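Local coordinates for acetyltransferase (Agrobacterium tumefaciens str. C58, PDB 2G3A), which catalyses the transfer of an acetyl group from acetyl coenzyme A to acceptor substrates, with a preference for glucosamine 6-phosphate or dopamine, at residues D48-N53 / R105-M110; N53-I56 / S62-G65; A112-M117 / R123-Y128. One frame throughout, in Å; residues are numbered along the deposited sequence.

Overall arrangement
All three contacts bear on the one mixed beta sheet of this GNAT enzyme. Contacts 1 and 2 both use strand 50-57, their segments overlapping at Asn53 and their centres about 19 Å apart: contact 1 ties the start of that strand to the end of helix 92-106, and contact 2 joins its far end to strand 63-72. Contact 3 lies elsewhere in the sheet, where strand 111-116 packs on helix 119-128, with its centre about 18 Å from that of contact 1 and 20 Å from that of contact 2. It holds Arg123, Thr124 and Tyr125, assigned to CoA binding by similarity. All three contacts also touch the second subunit.

Contact 1: D48-N53 / R105-M110; sequences DKRDLN and RKRGCM
The carbonyl oxygen of Asp51 is gripped by both terminal nitrogens of Arg107, whose guanidinium comes at it end-on. Arg107 NH2 makes the straighter bond, 2.9 Å to Asp51 O with an N-H...O angle of 150°, from a position tilted slightly out of the carbonyl plane. Arg107 NH1 lies 3.0 Å from the same Asp51 O but stands well above that plane, while the oxygen keeps close to the plane of the guanidinium. Arg107 NH1 also reaches the preceding carbonyl, Arg50 O, at 3.0 Å in a weak, bent bond, and it is bonded to Thr71 of strand 63-72 as well.

Both faces of the Arg107 group are covered. Leu52 lies over one of them, with its CB 3.7 Å from Arg107 NH1 and its CD1 above the middle of the group. Over the opposite face runs Arg50: with CG anti to the backbone N (chi1 -176°) and the chain extended to NE, its CD passes above the centre and its guanidinium stacks nearly parallel over that of Arg107. The two group centres are 4.0 Å apart and the planes differ by 8°.

Acidic partners probably make this stack of like charges tolerable. Arg107 NE is salt-bridged to Glu103, one turn back in helix 92-106, and Arg50 NE to Asp22 of the second subunit. The helix ends in a Schellman motif at Gly108, immediately after Arg107. Held flat from both sides and bonded at its edge, the Arg107 guanidinium thus fastens this helix end to a strand at the subunit interface.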
# COMPACT_ATOMS: atom_id res chain seq x y z
N ASP A 48 -3.84 -6.02 15.40
CA ASP A 48 -2.64 -6.80 15.72
C ASP A 48 -1.52 -6.60 14.70
O ASP A 48 -0.79 -7.54 14.40
CB ASP A 48 -2.96 -8.29 15.85
CG ASP A 48 -3.83 -8.60 17.05
OD1 ASP A 48 -3.56 -8.07 18.15
OD2 ASP A 48 -4.77 -9.39 16.90
N LYS A 49 -1.39 -5.38 14.17
CA LYS A 49 -0.32 -5.06 13.22
C LYS A 49 1.06 -5.28 13.80
O LYS A 49 1.41 -4.73 14.85
CB LYS A 49 -0.42 -3.63 12.70
CG LYS A 49 0.54 -3.37 11.54
CD LYS A 49 0.32 -2.00 10.94
CE LYS A 49 1.30 -1.73 9.82
NZ LYS A 49 0.84 -0.55 9.03
N ARG A 50 1.85 -6.08 13.09
CA ARG A 50 3.16 -6.48 13.56
C ARG A 50 4.09 -6.62 12.37
O ARG A 50 3.81 -7.37 11.43
CB ARG A 50 3.05 -7.80 14.32
CG ARG A 50 4.34 -8.29 14.95
CD ARG A 50 4.05 -9.58 15.70
NE ARG A 50 5.26 -10.23 16.20
CZ ARG A 50 5.31 -11.51 16.58
NH1 ARG A 50 4.24 -12.28 16.51
NH2 ARG A 50 6.45 -12.01 17.03
N ASP A 51 5.21 -5.90 12.40
CA ASP A 51 6.16 -5.93 11.30
C ASP A 51 6.70 -7.34 11.06
O ASP A 51 6.76 -8.16 11.97
CB ASP A 51 7.32 -4.98 11.57
CG ASP A 51 6.86 -3.53 11.64
OD1 ASP A 51 6.13 -3.09 10.73
OD2 ASP A 51 7.22 -2.84 12.61
N LEU A 52 7.09 -7.59 9.81
CA LEU A 52 7.72 -8.84 9.43
C LEU A 52 8.75 -8.54 8.34
O LEU A 52 8.39 -8.32 7.17
CB LEU A 52 6.66 -9.87 8.95
CG LEU A 52 7.09 -11.34 8.86
CD1 LEU A 52 5.90 -12.27 8.66
CD2 LEU A 52 8.17 -11.57 7.76
N ASN A 53 10.02 -8.49 8.73
CA ASN A 53 11.10 -8.22 7.79
C ASN A 53 12.10 -9.36 7.76
O ASN A 53 12.31 -10.06 8.76
CB ASN A 53 11.83 -6.93 8.17
CG ASN A 53 10.92 -5.72 8.27
OD1 ASN A 53 9.98 -5.56 7.48
ND2 ASN A 53 11.21 -4.85 9.23
N ARG A 105 2.25 -18.02 9.23
CA ARG A 105 1.50 -19.19 9.73
C ARG A 105 1.67 -19.35 11.24
O ARG A 105 0.69 -19.61 11.95
CB ARG A 105 1.93 -20.46 9.01
CG ARG A 105 1.39 -20.54 7.58
CD ARG A 105 2.04 -21.71 6.86
NE ARG A 105 1.56 -21.87 5.49
CZ ARG A 105 0.57 -22.69 5.13
NH1 ARG A 105 -0.06 -23.43 6.02
NH2 ARG A 105 0.22 -22.77 3.86
N LYS A 106 2.89 -19.14 11.73
CA LYS A 106 3.16 -19.17 13.17
C LYS A 106 2.33 -18.15 13.93
O LYS A 106 1.84 -18.42 15.03
CB LYS A 106 4.64 -18.90 13.45
CG LYS A 106 5.53 -20.07 13.18
CD LYS A 106 6.67 -20.14 14.19
CE LYS A 106 7.72 -21.16 13.76
NZ LYS A 106 8.67 -20.61 12.74
N ARG A 107 2.17 -16.97 13.33
CA ARG A 107 1.40 -15.89 13.95
C ARG A 107 -0.11 -16.16 13.89
O ARG A 107 -0.90 -15.36 14.40
CB ARG A 107 1.73 -14.54 13.30
CG ARG A 107 3.20 -14.14 13.38
CD ARG A 107 3.43 -12.76 12.80
NE ARG A 107 4.83 -12.37 12.92
CZ ARG A 107 5.33 -11.20 12.54
NH1 ARG A 107 4.55 -10.26 12.00
NH2 ARG A 107 6.62 -10.96 12.69
N GLY A 108 -0.49 -17.27 13.26
CA GLY A 108 -1.89 -17.65 13.09
C GLY A 108 -2.61 -17.04 11.91
O GLY A 108 -3.84 -17.01 11.89
N CYS A 109 -1.87 -16.54 10.91
CA CYS A 109 -2.48 -15.90 9.73
C CYS A 109 -3.18 -16.91 8.83
O CYS A 109 -2.82 -18.08 8.84
CB CYS A 109 -1.44 -15.14 8.90
SG CYS A 109 -0.74 -13.73 9.81
N MSE A 110 -4.16 -16.42 8.08
CA MSE A 110 -4.99 -17.20 7.17
C MSE A 110 -4.52 -17.14 5.72
O MSE A 110 -4.97 -17.91 4.87
CB MSE A 110 -6.41 -16.63 7.20
CG MSE A 110 -7.14 -16.77 8.53
SE MSE A 110 -8.69 -15.56 8.47
CE MSE A 110 -9.54 -16.30 6.97

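Contact 2: N53-I56 / S62-G65; sequences NITI and SVTG
Backbone pairing near the turn of a beta hairpin makes up most of this contact, which joins the far end of strand 50-57 to the beginning of strand 63-72. Ile56 N donates an almost straight bond of 3.0 Å to Gly65 O, while Ile56 O receives Thr64 N at 2.8 Å, nearly along the C=O axis. Two consecutive residues, Thr64 and Gly65, thereby face the single residue Ile56, the bonding pattern of a beta bulge. The short segments are strongly splayed, with 105° between their directions.

Ile56 O is held by more than the backbone. Thr64 OG1, set between its own backbone N and carbonyl carbon (chi1 58°), bends back to donate to Ile56 O over 3.1 Å from above the carbonyl plane. A CA-H...O contact adds to these, with Val63 CA 3.4 Å from Ile56 O.

The apolar packing is lighter. Thr55 CG2 meets both branches of Val63, each at 3.8 Å, the two side chains crossing at about a right angle; the hydroxyl of Thr55 is bonded instead to Arg57 NE. The CG2 branch of Ile56 rests against Thr64 OG1 at 3.4 Å, whereas its CD1 comes within 4.1 Å of Gly65 C, over backbone that carries no side chain.

Beyond the hairpin, Ile54 and Ile56 pack onto helix 92-106, the latter touching Ile92 and Leu96. Gly65 lies close to Phe82, a CoA-binding residue by similarity, and along its other edge strand 50-57 pairs antiparallel with a strand of the second subunit, which carries the sheet into the neighbouring chain.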
# COMPACT_ATOMS: atom_id res chain seq x y z
N ASN A 53 10.02 -8.49 8.73
CA ASN A 53 11.10 -8.22 7.79
C ASN A 53 12.10 -9.36 7.76
O ASN A 53 12.31 -10.06 8.76
CB ASN A 53 11.83 -6.93 8.17
CG ASN A 53 10.92 -5.72 8.27
OD1 ASN A 53 9.98 -5.56 7.48
ND2 ASN A 53 11.21 -4.85 9.23
N ILE A 54 12.73 -9.55 6.60
CA ILE A 54 13.82 -10.48 6.47
C ILE A 54 14.91 -9.72 5.74
O ILE A 54 14.70 -9.25 4.61
CB ILE A 54 13.43 -11.74 5.68
CG1 ILE A 54 12.33 -12.51 6.41
CG2 ILE A 54 14.66 -12.64 5.47
CD1 ILE A 54 11.39 -13.21 5.50
N THR A 55 16.05 -9.57 6.40
CA THR A 55 17.19 -8.93 5.77
C THR A 55 18.19 -9.97 5.33
O THR A 55 18.43 -10.96 6.02
CB THR A 55 17.86 -7.89 6.69
OG1 THR A 55 18.02 -8.43 8.01
CG2 THR A 55 17.03 -6.61 6.77
N ILE A 56 18.73 -9.76 4.14
CA ILE A 56 19.84 -10.53 3.63
C ILE A 56 21.08 -9.71 3.95
O ILE A 56 21.22 -8.59 3.47
CB ILE A 56 19.72 -10.72 2.11
CG1 ILE A 56 18.41 -11.47 1.77
CG2 ILE A 56 20.96 -11.45 1.58
CD1 ILE A 56 18.14 -11.65 0.27
N SER A 62 25.98 -5.88 6.62
CA SER A 62 25.26 -4.95 5.74
C SER A 62 24.06 -5.62 5.07
O SER A 62 24.16 -6.75 4.60
CB SER A 62 26.17 -4.38 4.66
OG SER A 62 26.91 -3.28 5.15
N VAL A 63 22.93 -4.91 5.04
CA VAL A 63 21.72 -5.35 4.34
C VAL A 63 21.92 -5.13 2.84
O VAL A 63 22.17 -4.01 2.38
CB VAL A 63 20.47 -4.57 4.83
CG1 VAL A 63 19.19 -5.02 4.10
CG2 VAL A 63 20.30 -4.72 6.34
N THR A 64 21.81 -6.22 2.08
CA THR A 64 21.96 -6.20 0.62
C THR A 64 20.60 -6.38 -0.09
O THR A 64 20.47 -6.17 -1.30
CB THR A 64 22.92 -7.30 0.14
OG1 THR A 64 22.42 -8.58 0.56
CG2 THR A 64 24.33 -7.09 0.71
N GLY A 65 19.59 -6.78 0.67
CA GLY A 65 18.28 -7.07 0.09
C GLY A 65 17.36 -7.68 1.15
O GLY A 65 17.67 -7.63 2.34

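Contact 3: A112-M117 / R123-Y128; sequences AYIDTM and RTYERY
Ile114 and Tyr125 form a CH-pi contact that carries most of the packing between strand 111-116 and helix 119-128. The methyl Ile114 CD1 sits 3.6 Å from the centroid of the Tyr125 ring and 18° off its normal, displaced over the face toward the hydroxyl-bearing side. Its closest ring atom is Tyr125 CZ, 3.4 Å from Ile114 CD1. An extended side chain puts it there: Ile114 CG1 points opposite the backbone N (chi1 -160°), and the terminal methyl continues out over the ring.

Further apolar contacts fall on the CD2-CE2 side of the same ring. Ile114 CG2 lies 3.8 Å from Tyr125 CD2, so both branches of the isoleucine bear on the aromatic. Two residues along the strand, Thr116 CB approaches Tyr125 CE2 obliquely at 3.8 Å. Leu97 of helix 92-106 touches both Ile114 and Tyr125, extending the hydrophobic cluster.

Polar groups take little part between the segments. Asp115 O faces the ring edge at 4.3 Å from Tyr125 CE2, a distant approach, while the Asp115 carboxylate turns to Tyr77 OH. The hydroxyl of Thr116 is bonded to Asn118 N in the connection leading into the helix.

The segments run roughly antiparallel, their axes 10.1 Å apart at closest, as a strand and a helix joined by a short connection. This strand-helix pair belongs to the GNAT fold, and Arg123, Thr124 and Tyr125 on it probably bind CoA, as in related enzymes; Tyr125 also lies about 4 Å, side chain to side chain, from Leu81 of the same predicted site.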
# COMPACT_ATOMS: atom_id res chain seq x y z
N ALA A 112 -1.79 -14.68 2.63
CA ALA A 112 -0.84 -13.60 2.29
C ALA A 112 -1.36 -12.87 1.07
O ALA A 112 -2.06 -13.45 0.23
CB ALA A 112 0.57 -14.19 1.98
N TYR A 113 -1.00 -11.60 0.94
CA TYR A 113 -1.20 -10.95 -0.35
C TYR A 113 -0.02 -10.08 -0.75
O TYR A 113 0.84 -9.73 0.08
CB TYR A 113 -2.56 -10.21 -0.42
CG TYR A 113 -2.67 -8.97 0.45
CD1 TYR A 113 -2.70 -7.70 -0.14
CD2 TYR A 113 -2.77 -9.06 1.84
CE1 TYR A 113 -2.81 -6.54 0.66
CE2 TYR A 113 -2.89 -7.93 2.63
CZ TYR A 113 -2.91 -6.67 2.04
OH TYR A 113 -3.02 -5.54 2.84
N ILE A 114 0.00 -9.74 -2.03
CA ILE A 114 1.16 -9.14 -2.64
C ILE A 114 0.73 -8.39 -3.90
O ILE A 114 -0.32 -8.67 -4.48
CB ILE A 114 2.25 -10.24 -2.94
CG1 ILE A 114 3.63 -9.63 -3.12
CG2 ILE A 114 1.86 -11.09 -4.17
CD1 ILE A 114 4.79 -10.68 -2.92
N ASP A 115 1.54 -7.42 -4.32
CA ASP A 115 1.24 -6.75 -5.59
C ASP A 115 2.51 -6.42 -6.37
O ASP A 115 3.59 -6.40 -5.80
CB ASP A 115 0.40 -5.49 -5.34
CG ASP A 115 1.02 -4.61 -4.29
OD1 ASP A 115 2.07 -4.03 -4.58
OD2 ASP A 115 0.46 -4.51 -3.19
N THR A 116 2.37 -6.18 -7.66
CA THR A 116 3.56 -5.97 -8.50
C THR A 116 3.22 -5.35 -9.85
O THR A 116 2.12 -5.54 -10.37
CB THR A 116 4.34 -7.30 -8.72
OG1 THR A 116 5.59 -7.01 -9.35
CG2 THR A 116 3.57 -8.29 -9.61
N MSE A 117 4.17 -4.60 -10.40
CA MSE A 117 4.10 -4.16 -11.80
C MSE A 117 5.15 -4.85 -12.68
O MSE A 117 5.27 -4.54 -13.86
CB MSE A 117 4.30 -2.65 -11.88
CG MSE A 117 5.76 -2.25 -11.68
SE MSE A 117 5.97 -0.30 -11.71
CE MSE A 117 6.18 -0.03 -13.64
N ARG A 123 5.44 -13.70 -12.37
CA ARG A 123 5.71 -15.11 -12.66
C ARG A 123 6.25 -15.85 -11.43
O ARG A 123 5.83 -16.96 -11.13
CB ARG A 123 6.69 -15.21 -13.83
CG ARG A 123 6.80 -16.58 -14.46
CD ARG A 123 7.80 -16.59 -15.62
NE ARG A 123 9.11 -16.10 -15.22
CZ ARG A 123 9.63 -14.94 -15.60
NH1 ARG A 123 8.95 -14.13 -16.40
NH2 ARG A 123 10.84 -14.58 -15.18
N THR A 124 7.20 -15.23 -10.74
CA THR A 124 7.74 -15.81 -9.51
C THR A 124 6.64 -16.05 -8.48
O THR A 124 6.56 -17.13 -7.87
CB THR A 124 8.81 -14.87 -8.89
OG1 THR A 124 9.88 -14.71 -9.83
CG2 THR A 124 9.37 -15.44 -7.58
N TYR A 125 5.77 -15.05 -8.30
CA TYR A 125 4.71 -15.16 -7.29
C TYR A 125 3.72 -16.23 -7.66
O TYR A 125 3.28 -16.99 -6.81
CB TYR A 125 3.97 -13.83 -7.09
CG TYR A 125 4.85 -12.69 -6.66
CD1 TYR A 125 6.09 -12.92 -6.05
CD2 TYR A 125 4.45 -11.35 -6.87
CE1 TYR A 125 6.91 -11.88 -5.68
CE2 TYR A 125 5.27 -10.28 -6.48
CZ TYR A 125 6.50 -10.56 -5.89
OH TYR A 125 7.33 -9.53 -5.50
N GLU A 126 3.38 -16.30 -8.94
CA GLU A 126 2.44 -17.32 -9.40
C GLU A 126 2.99 -18.75 -9.25
O GLU A 126 2.27 -19.67 -8.81
CB GLU A 126 2.00 -17.03 -10.83
CG GLU A 126 1.03 -15.83 -10.91
CD GLU A 126 0.59 -15.50 -12.34
OE1 GLU A 126 1.44 -15.48 -13.25
OE2 GLU A 126 -0.61 -15.24 -12.54
N ARG A 127 4.27 -18.94 -9.60
CA ARG A 127 4.93 -20.23 -9.43
C ARG A 127 4.94 -20.67 -7.96
O ARG A 127 4.69 -21.84 -7.65
CB ARG A 127 6.36 -20.19 -9.97
CG ARG A 127 6.52 -20.35 -11.48
CD ARG A 127 7.99 -20.69 -11.81
NE ARG A 127 8.88 -19.57 -11.47
CZ ARG A 127 9.40 -18.72 -12.36
NH1 ARG A 127 9.14 -18.87 -13.66
NH2 ARG A 127 10.19 -17.73 -11.95
N TYR A 128 5.26 -19.70 -7.08
CA TYR A 128 5.24 -19.87 -5.62
C TYR A 128 3.88 -20.35 -5.08
O TYR A 128 3.82 -21.12 -4.12
CB TYR A 128 5.73 -18.59 -4.90
CG TYR A 128 5.77 -18.75 -3.39
CD1 TYR A 128 6.84 -19.42 -2.78
CD2 TYR A 128 4.73 -18.28 -2.58
CE1 TYR A 128 6.87 -19.63 -1.41
CE2 TYR A 128 4.74 -18.48 -1.19
CZ TYR A 128 5.82 -19.16 -0.62
OH TYR A 128 5.88 -19.36 0.74